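PDB 6MGD: capsular polysaccharide export system protein KpsC from Thermosulfurimonas dismutans, which is a beta-Kdo 2,7-transferase of the GT-B type that probably uses CMP-Kdo to help build the glycolipid anchor of Gram-negative bacterial capsules. Local coordinates for residues A[159-162]-A[166-169]; A[173-178]-A[258-263]; A[180-185]-A[192-197]; A[249-254]-A[269-274]. All coordinates share one frame; numbering follows the deposited sequence.

Interaction 1 (A[159-162]-A[166-169]); sequences PGQV and ASIK
Gln161 and Ile168 carry this short-range contact, and van der Waals packing is the main thing between them. Their side chains run past each other in opposite directions, so that each end lies alongside the flank of the other residue. Gln161 NE2 rests 3.4 Å from Ile168 CG1, while the aliphatic root of the glutamine, CB, comes within 4.0 Å of Ile168 CD1. That methyl group also lies 3.6 Å from the carbonyl oxygen Val162 O, so the isoleucine tip is lodged between a side chain and the backbone of the next residue. Isoleucine suits the place because its CG1-CD1 arm, extended with chi2 at -180°, is long enough to leave the helix and reach the loop.

Both segments follow a strand of the parallel sheet in this GT-B-type transferase: residues 159-162 leave the C-terminal end of strand 155-159, and the short helix 166-169 comes after them. Loops at such strand ends commonly border the cleft between the two domains of GT-B enzymes.

The polar groups look mostly to a third piece of chain. Gln161 OE1 accepts a hydrogen bond from the backbone N of Thr243, and Ser167 OG is hydrogen-bonded to Thr243 OG1, so one threonine serves both segments. Between themselves, Gln161 NE2 and Ser167 OG stand 3.8 Å apart. Glutamine fits here since CB and the amide nitrogen NE2 lie against the isoleucine while OE1 reaches Thr243. The backbone N of Gln161 is held in turn by Asn178 OD1.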
loop_
_atom_site.group_PDB
_atom_site.type_symbol
_atom_site.label_atom_id
_atom_site.label_comp_id
_atom_site.label_asym_id
_atom_site.label_seq_id
_atom_site.Cartn_x
_atom_site.Cartn_y
_atom_site.Cartn_z
ATOM N N PRO A 159 11.390 9.309 -0.553
ATOM C CA PRO A 159 10.066 9.948 -0.503
ATOM C C PRO A 159 9.595 10.070 0.938
ATOM O O PRO A 159 9.493 9.073 1.655
ATOM C CB PRO A 159 9.182 8.987 -1.308
ATOM C CG PRO A 159 9.827 7.655 -1.118
ATOM C CD PRO A 159 11.312 7.899 -0.972
ATOM N N GLY A 160 9.324 11.299 1.365
ATOM C CA GLY A 160 8.786 11.506 2.693
ATOM C C GLY A 160 7.349 11.030 2.804
ATOM O O GLY A 160 6.602 10.981 1.827
ATOM N N GLN A 161 6.963 10.670 4.024
ATOM C CA GLN A 161 5.614 10.219 4.317
ATOM C C GLN A 161 4.986 11.117 5.372
ATOM O O GLN A 161 5.671 11.873 6.066
ATOM C CB GLN A 161 5.600 8.767 4.816
ATOM C CG GLN A 161 6.144 7.744 3.836
ATOM C CD GLN A 161 6.087 6.333 4.392
ATOM O OE1 GLN A 161 7.018 5.546 4.218
ATOM N NE2 GLN A 161 4.990 6.007 5.069
ATOM N N VAL A 162 3.666 11.025 5.488
ATOM C CA VAL A 162 2.963 11.622 6.617
ATOM C C VAL A 162 3.203 10.731 7.826
ATOM O O VAL A 162 2.845 9.549 7.818
ATOM C CB VAL A 162 1.465 11.777 6.322
ATOM C CG1 VAL A 162 0.844 12.801 7.262
ATOM C CG2 VAL A 162 1.256 12.173 4.871
ATOM N N ALA A 166 -0.779 5.015 9.337
ATOM C CA ALA A 166 -0.822 3.723 10.015
ATOM C C ALA A 166 0.286 2.789 9.540
ATOM O O ALA A 166 0.767 1.956 10.318
ATOM C CB ALA A 166 -2.191 3.073 9.812
ATOM N N SER A 167 0.708 2.907 8.278
ATOM C CA SER A 167 1.752 2.027 7.766
ATOM C C SER A 167 3.086 2.237 8.470
ATOM O O SER A 167 3.939 1.347 8.436
ATOM C CB SER A 167 1.927 2.225 6.258
ATOM O OG SER A 167 2.278 3.560 5.950
ATOM N N ILE A 168 3.297 3.391 9.097
ATOM C CA ILE A 168 4.507 3.573 9.890
ATOM C C ILE A 168 4.317 3.011 11.292
ATOM O O ILE A 168 5.243 2.433 11.874
ATOM C CB ILE A 168 4.897 5.060 9.919
ATOM C CG1 ILE A 168 5.035 5.604 8.493
ATOM C CG2 ILE A 168 6.193 5.258 10.698
ATOM C CD1 ILE A 168 5.427 7.062 8.436
ATOM N N LYS A 169 3.110 3.154 11.842
ATOM C CA LYS A 169 2.829 2.649 13.179
ATOM C C LYS A 169 2.912 1.128 13.225
ATOM O O LYS A 169 3.582 0.561 14.093
ATOM C CB LYS A 169 1.455 3.135 13.638
ATOM C CG LYS A 169 1.082 2.683 15.040
ATOM C CD LYS A 169 -0.235 3.292 15.489
ATOM C CE LYS A 169 -0.664 2.743 16.845
ATOM N NZ LYS A 169 -2.000 3.260 17.257
#

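Interaction 2 (A[173-178]-A[258-263]); sequences PYIKTN and TCYGHP
With chi1 at -72°, His262 sets its CG beside its own backbone N, and the ring swings toward Pro173; a similar first torsion at Ile175, -59°, extends CD1 toward Tyr260. Pro173 crosses the imidazole at about a right angle. Its CG lies 3.6 Å from His262 CE1, and its CD makes an off-centre CH-pi contact, 4.1 Å from the ring centroid. Proline suits this exposed loop position because its rigid ring offers C-H groups to the imidazole. Gly261, which precedes His262 in the chain, has no side chain, and Pro173 CD lies 4.0 Å from Gly261 CA. His262 NE2 is hydrogen-bonded to the carbonyl O of Tyr275, which steadies the ring. An alanine in place of His262 would probably leave Pro173 without its aromatic neighbour and the Tyr275 carbonyl without this donor.

Farther in, Ile175 CD1 packs 3.9 Å from Tyr260 CB, while the phenol end runs on to His240. Between the two backbones sits one water: it accepts from Ile175 N at 2.9 Å and donates to Tyr260 O at 2.6 Å. The 173-178 loop is thus joined to the end of strand 257-259 by apolar and CH-pi contacts, with the water matching two backbone groups that do not meet directly.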
loop_
_atom_site.group_PDB
_atom_site.type_symbol
_atom_site.label_atom_id
_atom_site.label_comp_id
_atom_site.label_asym_id
_atom_site.label_seq_id
_atom_site.Cartn_x
_atom_site.Cartn_y
_atom_site.Cartn_z
ATOM N N PRO A 173 9.265 -1.169 12.267
ATOM C CA PRO A 173 9.584 -1.674 13.612
ATOM C C PRO A 173 10.459 -0.747 14.437
ATOM O O PRO A 173 10.498 -0.905 15.663
ATOM C CB PRO A 173 10.303 -2.999 13.323
ATOM C CG PRO A 173 10.927 -2.788 11.982
ATOM C CD PRO A 173 9.968 -1.916 11.208
ATOM N N TYR A 174 11.157 0.208 13.821
ATOM C CA TYR A 174 12.141 0.997 14.556
ATOM C C TYR A 174 12.088 2.476 14.190
ATOM O O TYR A 174 11.909 3.329 15.067
ATOM C CB TYR A 174 13.543 0.439 14.307
ATOM C CG TYR A 174 14.629 1.073 15.143
ATOM C CD1 TYR A 174 14.635 0.939 16.526
ATOM C CD2 TYR A 174 15.662 1.787 14.550
ATOM C CE1 TYR A 174 15.630 1.511 17.297
ATOM C CE2 TYR A 174 16.662 2.361 15.312
ATOM C CZ TYR A 174 16.641 2.219 16.685
ATOM O OH TYR A 174 17.636 2.789 17.447
ATOM N N ILE A 175 12.251 2.791 12.907
ATOM C CA ILE A 175 12.261 4.176 12.450
ATOM C C ILE A 175 10.826 4.674 12.344
ATOM O O ILE A 175 9.967 4.006 11.758
ATOM C CB ILE A 175 12.998 4.300 11.107
ATOM C CG1 ILE A 175 14.439 3.798 11.243
ATOM C CG2 ILE A 175 12.974 5.739 10.607
ATOM C CD1 ILE A 175 15.206 3.794 9.937
ATOM N N LYS A 176 10.559 5.851 12.913
ATOM C CA LYS A 176 9.208 6.392 12.946
ATOM C C LYS A 176 9.062 7.785 12.351
ATOM O O LYS A 176 7.927 8.256 12.219
ATOM C CB LYS A 176 8.676 6.425 14.389
ATOM C CG LYS A 176 7.808 5.234 14.760
ATOM C CD LYS A 176 8.614 3.951 14.795
ATOM C CE LYS A 176 7.747 2.763 15.163
ATOM N NZ LYS A 176 6.699 2.504 14.140
ATOM N N THR A 177 10.151 8.460 11.996
ATOM C CA THR A 177 10.071 9.813 11.463
ATOM C C THR A 177 10.852 9.907 10.161
ATOM O O THR A 177 11.682 9.051 9.843
ATOM C CB THR A 177 10.606 10.852 12.461
ATOM O OG1 THR A 177 11.980 10.572 12.755
ATOM C CG2 THR A 177 9.797 10.825 13.750
ATOM N N ASN A 178 10.571 10.967 9.399
ATOM C CA ASN A 178 11.342 11.219 8.187
ATOM C C ASN A 178 12.775 11.603 8.524
ATOM O O ASN A 178 13.711 11.228 7.807
ATOM C CB ASN A 178 10.681 12.315 7.350
ATOM C CG ASN A 178 9.248 11.989 6.977
ATOM O OD1 ASN A 178 8.988 11.093 6.173
ATOM N ND2 ASN A 178 8.307 12.734 7.546
ATOM N N THR A 258 15.672 0.103 -1.368
ATOM C CA THR A 258 16.043 -0.301 -0.019
ATOM C C THR A 258 14.930 0.104 0.939
ATOM O O THR A 258 14.461 1.247 0.902
ATOM C CB THR A 258 17.368 0.347 0.399
ATOM O OG1 THR A 258 18.422 -0.135 -0.444
ATOM C CG2 THR A 258 17.697 0.028 1.853
ATOM N N CYS A 259 14.503 -0.828 1.784
ATOM C CA CYS A 259 13.414 -0.593 2.723
ATOM C C CYS A 259 13.973 -0.451 4.132
ATOM O O CYS A 259 14.739 -1.304 4.591
ATOM C CB CYS A 259 12.388 -1.728 2.670
ATOM S SG CYS A 259 11.492 -1.850 1.102
ATOM N N TYR A 260 13.595 0.631 4.809
ATOM C CA TYR A 260 13.995 0.853 6.191
ATOM C C TYR A 260 12.908 0.471 7.185
ATOM O O TYR A 260 13.160 0.494 8.395
ATOM C CB TYR A 260 14.405 2.317 6.394
ATOM C CG TYR A 260 15.689 2.684 5.679
ATOM C CD1 TYR A 260 15.713 2.866 4.301
ATOM C CD2 TYR A 260 16.879 2.845 6.381
ATOM C CE1 TYR A 260 16.880 3.193 3.643
ATOM C CE2 TYR A 260 18.054 3.177 5.730
ATOM C CZ TYR A 260 18.048 3.350 4.358
ATOM O OH TYR A 260 19.209 3.681 3.697
ATOM N N GLY A 261 11.716 0.130 6.704
ATOM C CA GLY A 261 10.666 -0.443 7.521
ATOM C C GLY A 261 10.265 -1.802 6.985
ATOM O O GLY A 261 11.114 -2.536 6.469
ATOM N N HIS A 262 8.982 -2.150 7.079
ATOM C CA HIS A 262 8.475 -3.437 6.597
ATOM C C HIS A 262 7.186 -3.235 5.811
ATOM O O HIS A 262 6.101 -3.625 6.262
ATOM C CB HIS A 262 8.247 -4.407 7.755
ATOM C CG HIS A 262 9.507 -4.926 8.373
ATOM N ND1 HIS A 262 9.591 -5.285 9.701
ATOM C CD2 HIS A 262 10.730 -5.160 7.841
ATOM C CE1 HIS A 262 10.814 -5.709 9.963
ATOM N NE2 HIS A 262 11.525 -5.642 8.852
ATOM N N PRO A 263 7.268 -2.638 4.621
ATOM C CA PRO A 263 6.074 -2.507 3.780
ATOM C C PRO A 263 5.638 -3.864 3.250
ATOM O O PRO A 263 6.308 -4.886 3.438
ATOM C CB PRO A 263 6.531 -1.585 2.648
ATOM C CG PRO A 263 8.003 -1.792 2.574
ATOM C CD PRO A 263 8.456 -2.031 3.992
HETATM O O HOH W 1 11.908 1.055 10.659
#

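Interaction 3 (A[180-185]-A[192-197]); sequences ELLKSV and AYIVYK
Leu182 lies on the face of helix 178-188 that looks onto strand 193-197, and its CB starts toward Tyr196. The next atom, CG, already comes within 3.8 Å of Tyr196 CD1. There the chain forks. CD1 settles over one face of the phenol ring, 3.7 Å from the centroid and 21° off the ring normal, a CH-pi contact displaced toward the rim. CD2 lies 3.6 Å from Tyr196 CD1, near the root of the ring, and more distantly approaches Ile194 CG2. The tyrosine can meet both methyls because its CG is anti to the backbone N, chi1 176°, which lays the ring across the leucine at about a right angle.

The axes of segments 180-185 and 193-197 run nearly antiparallel, at 166°, and are 10.6 Å apart at their closest. This is the return half of a right-handed beta-alpha-beta crossover: strand 155-159, helix 178-188 and strand 193-197, whose two strands are parallel neighbours, as expected of the Rossmann-like sheets in GT-B enzymes.

One turn along the helix, Val185 CG1 meets Ile194 CD1 at 3.6 Å. Beta-branched Ile194 suits a strand, whose alternation sends Ile194 and Tyr196 toward the helix while Val195 points away. Replacing Tyr196 by an alanine would probably open a gap beside Leu182 and leave its CD1 without the ring face. Leu182 also touches Val158 of strand 155-159.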
loop_
_atom_site.group_PDB
_atom_site.type_symbol
_atom_site.label_atom_id
_atom_site.label_comp_id
_atom_site.label_asym_id
_atom_site.label_seq_id
_atom_site.Cartn_x
_atom_site.Cartn_y
_atom_site.Cartn_z
ATOM N N GLU A 180 14.613 10.631 11.142
ATOM C CA GLU A 180 15.336 9.400 11.440
ATOM C C GLU A 180 15.564 8.570 10.184
ATOM O O GLU A 180 16.603 7.910 10.059
ATOM C CB GLU A 180 14.579 8.584 12.490
ATOM C CG GLU A 180 14.687 9.135 13.902
ATOM C CD GLU A 180 16.118 9.164 14.401
ATOM O OE1 GLU A 180 16.594 10.250 14.798
ATOM O OE2 GLU A 180 16.772 8.099 14.386
ATOM N N LEU A 181 14.614 8.588 9.248
ATOM C CA LEU A 181 14.829 7.915 7.973
ATOM C C LEU A 181 15.977 8.559 7.210
ATOM O O LEU A 181 16.928 7.881 6.806
ATOM C CB LEU A 181 13.547 7.937 7.142
ATOM C CG LEU A 181 13.680 7.385 5.720
ATOM C CD1 LEU A 181 14.180 5.947 5.745
ATOM C CD2 LEU A 181 12.358 7.486 4.973
ATOM N N LEU A 182 15.911 9.880 7.016
ATOM C CA LEU A 182 16.985 10.585 6.326
ATOM C C LEU A 182 18.309 10.424 7.058
ATOM O O LEU A 182 19.366 10.306 6.426
ATOM C CB LEU A 182 16.629 12.062 6.172
ATOM C CG LEU A 182 15.579 12.368 5.104
ATOM C CD1 LEU A 182 15.245 13.850 5.085
ATOM C CD2 LEU A 182 16.079 11.911 3.743
ATOM N N LYS A 183 18.272 10.416 8.392
ATOM C CA LYS A 183 19.474 10.123 9.166
ATOM C C LYS A 183 20.002 8.734 8.835
ATOM O O LYS A 183 21.161 8.572 8.440
ATOM C CB LYS A 183 19.181 10.246 10.661
ATOM C CG LYS A 183 19.337 11.648 11.218
ATOM C CD LYS A 183 18.994 11.691 12.702
ATOM C CE LYS A 183 19.717 10.595 13.473
ATOM N NZ LYS A 183 21.196 10.681 13.318
ATOM N N SER A 184 19.147 7.716 8.972
ATOM C CA SER A 184 19.570 6.345 8.712
ATOM C C SER A 184 20.013 6.146 7.267
ATOM O O SER A 184 20.918 5.346 7.004
ATOM C CB SER A 184 18.440 5.376 9.055
ATOM O OG SER A 184 18.822 4.041 8.781
ATOM N N VAL A 185 19.391 6.855 6.319
ATOM C CA VAL A 185 19.795 6.730 4.921
ATOM C C VAL A 185 21.218 7.237 4.731
ATOM O O VAL A 185 22.028 6.613 4.034
ATOM C CB VAL A 185 18.805 7.471 4.002
ATOM C CG1 VAL A 185 19.372 7.587 2.593
ATOM C CG2 VAL A 185 17.468 6.752 3.964
ATOM N N ALA A 192 26.750 9.139 -1.116
ATOM C CA ALA A 192 25.740 9.216 -2.159
ATOM C C ALA A 192 25.067 10.587 -2.163
ATOM O O ALA A 192 25.074 11.321 -1.171
ATOM C CB ALA A 192 24.694 8.117 -1.972
ATOM N N TYR A 193 24.483 10.931 -3.309
ATOM C CA TYR A 193 23.693 12.150 -3.443
ATOM C C TYR A 193 22.260 11.827 -3.038
ATOM O O TYR A 193 21.553 11.103 -3.745
ATOM C CB TYR A 193 23.757 12.698 -4.867
ATOM C CG TYR A 193 23.126 14.068 -5.023
ATOM C CD1 TYR A 193 21.753 14.210 -5.180
ATOM C CD2 TYR A 193 23.905 15.219 -5.013
ATOM C CE1 TYR A 193 21.172 15.455 -5.317
ATOM C CE2 TYR A 193 23.333 16.471 -5.154
ATOM C CZ TYR A 193 21.966 16.582 -5.306
ATOM O OH TYR A 193 21.389 17.824 -5.446
ATOM N N ILE A 194 21.833 12.362 -1.900
ATOM C CA ILE A 194 20.511 12.091 -1.349
ATOM C C ILE A 194 19.622 13.293 -1.627
ATOM O O ILE A 194 19.951 14.422 -1.244
ATOM C CB ILE A 194 20.580 11.790 0.157
ATOM C CG1 ILE A 194 21.519 10.611 0.418
ATOM C CG2 ILE A 194 19.189 11.506 0.702
ATOM C CD1 ILE A 194 21.671 10.260 1.878
ATOM N N VAL A 195 18.500 13.052 -2.296
ATOM C CA VAL A 195 17.490 14.070 -2.552
ATOM C C VAL A 195 16.212 13.640 -1.845
ATOM O O VAL A 195 15.710 12.533 -2.075
ATOM C CB VAL A 195 17.256 14.285 -4.057
ATOM C CG1 VAL A 195 17.214 12.956 -4.793
ATOM C CG2 VAL A 195 15.974 15.058 -4.288
ATOM N N TYR A 196 15.698 14.505 -0.976
ATOM C CA TYR A 196 14.514 14.208 -0.181
ATOM C C TYR A 196 13.291 14.822 -0.847
ATOM O O TYR A 196 13.213 16.045 -1.010
ATOM C CB TYR A 196 14.664 14.732 1.246
ATOM C CG TYR A 196 13.429 14.547 2.100
ATOM C CD1 TYR A 196 12.990 13.277 2.454
ATOM C CD2 TYR A 196 12.712 15.642 2.564
ATOM C CE1 TYR A 196 11.868 13.102 3.241
ATOM C CE2 TYR A 196 11.587 15.476 3.352
ATOM C CZ TYR A 196 11.170 14.204 3.686
ATOM O OH TYR A 196 10.051 14.032 4.469
ATOM N N LYS A 197 12.343 13.970 -1.233
ATOM C CA LYS A 197 11.076 14.422 -1.784
ATOM C C LYS A 197 10.033 14.392 -0.677
ATOM O O LYS A 197 9.506 13.315 -0.358
ATOM C CB LYS A 197 10.644 13.539 -2.955
ATOM C CG LYS A 197 9.345 13.979 -3.596
ATOM C CD LYS A 197 8.470 12.788 -3.935
ATOM C CE LYS A 197 7.233 13.227 -4.696
ATOM N NZ LYS A 197 7.596 13.984 -5.925
#

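Interaction 4 (A[249-254]-A[269-274]); sequences EALIAG and GLTTDI
Leu251, near the end of helix 246-253, divides its two methyls between neighbouring residues of the 269-274 segment. CD1 meets Thr271 CG2 at 3.8 Å; CD2 lies 3.7 Å from Leu270 O and 4.1 Å from Leu270 CB. Leucine suits the place because its fork can fill two sites at once, here with CG beside the backbone N at a chi1 of -86°. This is the tight, buried part. Val257 and Tyr265 also press on Leu251, as do Leu286 and Leu289 of helix 286-296.

Leu270 is the looser partner. It is only partly buried, and it offers CB to Leu251 while its side chain also reaches Leu289. Toward solvent the flanks are glycines: Gly254 ends the helix in a Schellman motif, with a phi of 93° that a side chain would hinder, and Gly269 also has positive phi.

Threonine suits position 271 through its methyl, CG2, which it turns to Leu251; its OG1 lies near Asp273 OD1, but at a doubtful, too-short distance. Across the two segments the contact is methyl against methyl and methyl against carbonyl oxygen, so dispersion and exclusion of water probably hold helix 246-253 to the approach of edge strand 272-273.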
loop_
_atom_site.group_PDB
_atom_site.type_symbol
_atom_site.label_atom_id
_atom_site.label_comp_id
_atom_site.label_asym_id
_atom_site.label_seq_id
_atom_site.Cartn_x
_atom_site.Cartn_y
_atom_site.Cartn_z
ATOM N N GLU A 249 6.019 1.190 -6.472
ATOM C CA GLU A 249 6.053 1.735 -7.824
ATOM C C GLU A 249 7.462 1.684 -8.397
ATOM O O GLU A 249 7.642 1.430 -9.595
ATOM C CB GLU A 249 5.524 3.169 -7.822
ATOM C CG GLU A 249 5.598 3.865 -9.168
ATOM C CD GLU A 249 4.976 5.250 -9.146
ATOM O OE1 GLU A 249 5.360 6.066 -8.284
ATOM O OE2 GLU A 249 4.094 5.516 -9.988
ATOM N N ALA A 250 8.474 1.917 -7.558
ATOM C CA ALA A 250 9.853 1.847 -8.028
ATOM C C ALA A 250 10.217 0.431 -8.454
ATOM O O ALA A 250 10.966 0.239 -9.420
ATOM C CB ALA A 250 10.806 2.345 -6.940
ATOM N N LEU A 251 9.703 -0.574 -7.736
ATOM C CA LEU A 251 9.937 -1.963 -8.122
ATOM C C LEU A 251 9.372 -2.251 -9.505
ATOM O O LEU A 251 10.025 -2.903 -10.327
ATOM C CB LEU A 251 9.323 -2.906 -7.088
ATOM C CG LEU A 251 10.181 -3.245 -5.871
ATOM C CD1 LEU A 251 9.378 -4.061 -4.875
ATOM C CD2 LEU A 251 11.428 -4.000 -6.308
ATOM N N ILE A 252 8.152 -1.778 -9.774
ATOM C CA ILE A 252 7.557 -1.943 -11.096
ATOM C C ILE A 252 8.404 -1.241 -12.149
ATOM O O ILE A 252 8.581 -1.747 -13.263
ATOM C CB ILE A 252 6.106 -1.426 -11.088
ATOM C CG1 ILE A 252 5.298 -2.165 -10.019
ATOM C CG2 ILE A 252 5.466 -1.598 -12.454
ATOM C CD1 ILE A 252 3.978 -1.514 -9.671
ATOM N N ALA A 253 8.957 -0.075 -11.809
ATOM C CA ALA A 253 9.830 0.631 -12.737
ATOM C C ALA A 253 11.175 -0.063 -12.910
ATOM O O ALA A 253 11.902 0.253 -13.857
ATOM C CB ALA A 253 10.040 2.073 -12.272
ATOM N N GLY A 254 11.522 -0.994 -12.021
ATOM C CA GLY A 254 12.760 -1.736 -12.123
ATOM C C GLY A 254 13.929 -1.154 -11.358
ATOM O O GLY A 254 15.032 -1.710 -11.430
ATOM N N GLY A 269 12.796 -10.536 -0.839
ATOM C CA GLY A 269 14.035 -10.551 -1.585
ATOM C C GLY A 269 14.089 -9.633 -2.784
ATOM O O GLY A 269 15.159 -9.503 -3.393
ATOM N N LEU A 270 12.977 -9.001 -3.159
ATOM C CA LEU A 270 13.003 -8.006 -4.223
ATOM C C LEU A 270 13.604 -6.688 -3.762
ATOM O O LEU A 270 14.043 -5.891 -4.598
ATOM C CB LEU A 270 11.591 -7.773 -4.764
ATOM C CG LEU A 270 10.950 -8.965 -5.474
ATOM C CD1 LEU A 270 9.500 -8.670 -5.830
ATOM C CD2 LEU A 270 11.749 -9.333 -6.714
ATOM N N THR A 271 13.636 -6.448 -2.455
ATOM C CA THR A 271 14.213 -5.245 -1.880
ATOM C C THR A 271 15.284 -5.631 -0.870
ATOM O O THR A 271 15.161 -6.637 -0.164
ATOM C CB THR A 271 13.148 -4.389 -1.188
ATOM O OG1 THR A 271 12.715 -5.047 0.010
ATOM C CG2 THR A 271 11.948 -4.188 -2.095
ATOM N N THR A 272 16.339 -4.825 -0.808
ATOM C CA THR A 272 17.345 -4.965 0.238
ATOM C C THR A 272 16.796 -4.322 1.506
ATOM O O THR A 272 16.679 -3.095 1.591
ATOM C CB THR A 272 18.666 -4.333 -0.189
ATOM O OG1 THR A 272 18.430 -3.009 -0.686
ATOM C CG2 THR A 272 19.330 -5.170 -1.277
ATOM N N ASP A 273 16.442 -5.149 2.483
ATOM C CA ASP A 273 15.768 -4.683 3.686
ATOM C C ASP A 273 16.787 -4.396 4.780
ATOM O O ASP A 273 17.636 -5.240 5.087
ATOM C CB ASP A 273 14.750 -5.720 4.160
ATOM C CG ASP A 273 13.747 -6.083 3.077
ATOM O OD1 ASP A 273 13.458 -5.219 2.221
ATOM O OD2 ASP A 273 13.252 -7.231 3.081
ATOM N N ILE A 274 16.703 -3.197 5.359
ATOM C CA ILE A 274 17.609 -2.829 6.444
ATOM C C ILE A 274 17.355 -3.706 7.663
ATOM O O ILE A 274 18.272 -4.347 8.192
ATOM C CB ILE A 274 17.460 -1.336 6.782
ATOM C CG1 ILE A 274 17.857 -0.479 5.579
ATOM C CG2 ILE A 274 18.299 -0.980 8.003
ATOM C CD1 ILE A 274 19.327 -0.570 5.220
#

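How the interactions relate
All four contacts belong to the half of the molecule built on the six-stranded parallel sheet. Interaction 1 comes first along the chain, interaction 3 falls within the span bridged by interaction 2, and the segments of interactions 2 and 4 alternate. Centres of interactions 1 and 2 are about 8 Å apart, joined through Gln161 and Asn178; those of interactions 2 and 3, about 12 Å apart, meet where Tyr260 packs on helix 178-188. Neighbouring strands 257-259 and 272-273 tie interaction 2 to interaction 4, whose centres are about 14 Å apart. Interaction 2 therefore touches the other three, consistent with a Rossmann-like GT-B domain whose strand-end loops are held to surrounding helices and strands.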